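PDB 3DV8: transcriptional regulator, Crp/Fnr family, which probably regulates transcription as a two-domain Crp/Fnr-type protein, with a cyclic nucleotide-binding-like domain coupled to a helix-turn-helix DNA-binding domain. Local coordinates for residues 105-108 / 109-112; 80-83 / 84-87. All blocks are in the same frame, centred on the assembly; numbering follows the deposited sequence.

How the interactions relate
The two contacts follow each other along the chain, interaction 2 before interaction 1, both within the cyclic nucleotide-binding-like domain, and their centres are about 10 Å apart. They meet through Ile85: its CG2 lies 3.4 Å from CB of Ala108, the first residue of helix 108-117, while its CD1 is 4.1 Å from Tyr111 CD2. Ala82 joins the same patch, its CB 4.1 Å from Ala108 CB. The 3-10 segment around residues 80-85 therefore lies against the start of the helix that interaction 1 launches. In relatives, the loop equivalent to interaction 2 belongs to the cyclic nucleotide phosphate-binding cassette, so the pairing probably links that region to the helices leading into the dimer interface.

Interaction 1: residues 105-108 / 109-112; sequences IIPA and EIYK
The junction between strand 101-107 of the beta-roll and helix 108-117 is built around Pro107, which occupies the N-cap position. Its carbonyl O accepts Tyr111 N at 3.0 Å, a nearly straight bond (164° at the hydrogen) lying in the carbonyl plane. One residue further on, Lys112 N reaches Ala108 O at 2.8 Å, almost in line with that carbonyl. Two successive i to i+4 bonds thus set the helix going immediately after the strand. Around them, the side chains fold back over the junction. Ile110 lies alongside the proline ring and points the same way, its CD1 3.8 Å from Pro107 CB. Glu109 bends at chi2 so that its carboxylate swings back beside the same ring, with OE1 3.6 Å from Pro107 CB. With CG anti to the backbone N (chi1 -167°), Tyr111 instead extends its ring away from the strand toward helix 119-145, and only the near edge, at CD1, meets CG2 of Ile106, which lies near the ring plane 4.1 Å away; the same methyl is 4.0 Å from Tyr111 CB. The phenol OH goes on to hydrogen-bond Thr125 OG1 of helix 119-145, and Ile106 also packs on Ile22 of helix 16-23. A last strand turning directly into a short helix that precedes the long dimerisation helix is the arrangement of the Crp/Fnr regulatory domain.

Interaction 2: residues 80-83 / 84-87; sequences LSAS and CIMR
The carbonyl O of Leu80 takes two bonds from Ser83: OG donates at 2.7 Å, and the backbone N adds a weak one at 3.3 Å. From this turn the chain continues as a 3-10 segment with i to i+3 bonds, Ile85 N to Ala82 O at 3.1 Å and Met86 N to Ser83 O at 3.1 Å. Both donors stand above the planes of their carbonyls, the second by 49°, in keeping with the tight winding of a 3-10 segment. Ile85 holds CG1 between its backbone N and carbonyl carbon (chi1 79°), which brings the branch back over Ala82 and puts CD1 4.0 Å from Ala82 CB. Just beyond the 3-10 segment, the selenomethionine Met86 curls back, bent at chi2 and chi3, until its CE methyl lies 3.6 Å from Ala82 O. Replacing Ile85 with an alanine would probably remove the CD1 contact with Ala82 CB and open a gap against Ala108, Leu47, Lys112 and Met115. Cys84 ties the turn to Cys44 through a disulfide, and Met86 touches Glu127 of the second subunit. A short helical turn between two beta-roll strands is consistent with the phosphate-binding cassette of cyclic nucleotide-binding domains.

Interaction 1: residues 105-108 / 109-112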
loop_
_atom_site.group_PDB
_atom_site.type_symbol
_atom_site.label_atom_id
_atom_site.label_comp_id
_atom_site.label_asym_id
_atom_site.label_seq_id
_atom_site.Cartn_x
_atom_site.Cartn_y
_atom_site.Cartn_z
ATOM N N ILE A 105 1.568 -7.219 -24.226
ATOM C CA ILE A 105 0.344 -7.219 -23.429
ATOM C C ILE A 105 -0.288 -8.620 -23.483
ATOM O O ILE A 105 -0.481 -9.169 -24.566
ATOM C CB ILE A 105 -0.688 -6.178 -23.909
ATOM C CG1 ILE A 105 -0.034 -4.803 -24.144
ATOM C CG2 ILE A 105 -1.839 -6.083 -22.887
ATOM C CD1 ILE A 105 -1.024 -3.710 -24.532
ATOM N N ILE A 106 -0.545 -9.206 -22.315
ATOM C CA ILE A 106 -1.277 -10.462 -22.195
ATOM C C ILE A 106 -2.689 -9.966 -21.874
ATOM O O ILE A 106 -2.870 -9.371 -20.813
ATOM C CB ILE A 106 -0.765 -11.359 -21.038
ATOM C CG1 ILE A 106 0.716 -11.707 -21.219
ATOM C CG2 ILE A 106 -1.607 -12.647 -20.946
ATOM C CD1 ILE A 106 1.291 -12.476 -20.046
ATOM N N PRO A 107 -3.679 -10.147 -22.787
ATOM C CA PRO A 107 -5.069 -9.714 -22.511
ATOM C C PRO A 107 -5.615 -10.199 -21.155
ATOM O O PRO A 107 -5.333 -11.335 -20.762
ATOM C CB PRO A 107 -5.862 -10.326 -23.676
ATOM C CG PRO A 107 -4.894 -10.353 -24.789
ATOM C CD PRO A 107 -3.578 -10.725 -24.141
ATOM N N ALA A 108 -6.355 -9.323 -20.465
ATOM C CA ALA A 108 -6.885 -9.583 -19.117
ATOM C C ALA A 108 -7.774 -10.818 -19.029
ATOM O O ALA A 108 -7.582 -11.642 -18.138
ATOM C CB ALA A 108 -7.619 -8.366 -18.586
ATOM N N GLU A 109 -8.726 -10.950 -19.958
ATOM C CA GLU A 109 -9.642 -12.120 -20.001
ATOM C C GLU A 109 -8.887 -13.458 -20.091
ATOM O O GLU A 109 -9.258 -14.425 -19.425
ATOM C CB GLU A 109 -10.725 -12.012 -21.111
ATOM C CG GLU A 109 -10.289 -12.021 -22.615
ATOM C CD GLU A 109 -9.846 -10.655 -23.174
ATOM O OE1 GLU A 109 -9.206 -9.853 -22.440
ATOM O OE2 GLU A 109 -10.136 -10.396 -24.370
ATOM N N ILE A 110 -7.820 -13.467 -20.892
ATOM C CA ILE A 110 -6.943 -14.626 -21.088
ATOM C C ILE A 110 -6.148 -14.948 -19.835
ATOM O O ILE A 110 -6.096 -16.111 -19.421
ATOM C CB ILE A 110 -5.984 -14.395 -22.282
ATOM C CG1 ILE A 110 -6.785 -14.486 -23.580
ATOM C CG2 ILE A 110 -4.842 -15.411 -22.305
ATOM C CD1 ILE A 110 -6.069 -13.960 -24.743
ATOM N N TYR A 111 -5.528 -13.925 -19.250
ATOM C CA TYR A 111 -4.727 -14.095 -18.029
ATOM C C TYR A 111 -5.618 -14.542 -16.847
ATOM O O TYR A 111 -5.249 -15.475 -16.126
ATOM C CB TYR A 111 -3.916 -12.830 -17.705
ATOM C CG TYR A 111 -2.863 -13.076 -16.651
ATOM C CD1 TYR A 111 -1.592 -13.560 -16.989
ATOM C CD2 TYR A 111 -3.143 -12.857 -15.320
ATOM C CE1 TYR A 111 -0.614 -13.802 -16.005
ATOM C CE2 TYR A 111 -2.184 -13.099 -14.316
ATOM C CZ TYR A 111 -0.921 -13.571 -14.666
ATOM O OH TYR A 111 0.020 -13.804 -13.688
ATOM N N LYS A 112 -6.783 -13.892 -16.703
ATOM C CA LYS A 112 -7.821 -14.229 -15.695
ATOM C C LYS A 112 -8.256 -15.697 -15.789
ATOM O O LYS A 112 -8.376 -16.365 -14.763
ATOM C CB LYS A 112 -9.059 -13.329 -15.869
ATOM C CG LYS A 112 -10.099 -13.413 -14.753
ATOM C CD LYS A 112 -11.348 -12.655 -15.139
ATOM C CE LYS A 112 -12.352 -12.663 -14.012
ATOM N NZ LYS A 112 -13.692 -12.226 -14.499
#

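Interaction 2: residues 80-83 / 84-87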
loop_
_atom_site.group_PDB
_atom_site.type_symbol
_atom_site.label_atom_id
_atom_site.label_comp_id
_atom_site.label_asym_id
_atom_site.label_seq_id
_atom_site.Cartn_x
_atom_site.Cartn_y
_atom_site.Cartn_z
ATOM N N LEU A 80 -1.387 -4.037 -12.283
ATOM C CA LEU A 80 -2.492 -3.066 -12.078
ATOM C C LEU A 80 -3.122 -2.464 -13.341
ATOM O O LEU A 80 -4.170 -1.810 -13.258
ATOM C CB LEU A 80 -2.089 -1.974 -11.070
ATOM C CG LEU A 80 -1.593 -2.470 -9.698
ATOM C CD1 LEU A 80 -1.216 -1.283 -8.813
ATOM C CD2 LEU A 80 -2.607 -3.374 -8.989
ATOM N N SER A 81 -2.483 -2.689 -14.494
ATOM C CA SER A 81 -3.057 -2.369 -15.812
ATOM C C SER A 81 -4.214 -3.346 -16.169
ATOM O O SER A 81 -4.982 -3.072 -17.106
ATOM C CB SER A 81 -1.969 -2.377 -16.890
ATOM O OG SER A 81 -1.175 -3.534 -16.757
ATOM N N ALA A 82 -4.296 -4.483 -15.454
ATOM C CA ALA A 82 -5.386 -5.451 -15.549
ATOM C C ALA A 82 -6.165 -5.530 -14.206
ATOM O O ALA A 82 -6.709 -6.582 -13.897
ATOM C CB ALA A 82 -4.829 -6.830 -15.942
ATOM N N SER A 83 -6.247 -4.421 -13.448
ATOM C CA SER A 83 -6.935 -4.354 -12.111
ATOM C C SER A 83 -8.374 -4.902 -12.040
ATOM O O SER A 83 -8.789 -5.445 -11.009
ATOM C CB SER A 83 -6.951 -2.910 -11.553
ATOM O OG SER A 83 -5.672 -2.476 -11.135
ATOM N N CYS A 84 -9.118 -4.741 -13.131
ATOM C CA CYS A 84 -10.502 -5.216 -13.232
ATOM C C CYS A 84 -10.664 -6.744 -13.103
ATOM O O CYS A 84 -11.764 -7.203 -12.805
ATOM C CB CYS A 84 -11.135 -4.747 -14.548
ATOM S SG CYS A 84 -10.596 -5.687 -16.021
ATOM N N ILE A 85 -9.596 -7.522 -13.338
ATOM C CA ILE A 85 -9.641 -8.988 -13.164
ATOM C C ILE A 85 -9.684 -9.415 -11.675
ATOM O O ILE A 85 -9.822 -10.606 -11.409
ATOM C CB ILE A 85 -8.497 -9.765 -13.952
ATOM C CG1 ILE A 85 -7.132 -9.713 -13.231
ATOM C CG2 ILE A 85 -8.439 -9.312 -15.410
ATOM C CD1 ILE A 85 -5.941 -10.135 -14.082
HETATM N N MSE A 86 -9.526 -8.468 -10.733
HETATM C CA MSE A 86 -9.632 -8.705 -9.285
HETATM C C MSE A 86 -10.616 -7.718 -8.672
HETATM O O MSE A 86 -10.308 -6.533 -8.554
HETATM C CB MSE A 86 -8.265 -8.547 -8.636
HETATM C CG MSE A 86 -7.313 -9.669 -8.999
HETATM SE SE MSE A 86 -5.479 -9.051 -9.129
HETATM C CE MSE A 86 -5.547 -7.708 -10.636
ATOM N N ARG A 87 -11.792 -8.224 -8.287
ATOM C CA ARG A 87 -12.856 -7.419 -7.668
ATOM C C ARG A 87 -12.388 -6.635 -6.429
ATOM O O ARG A 87 -12.787 -5.490 -6.245
ATOM C CB ARG A 87 -14.063 -8.302 -7.306
#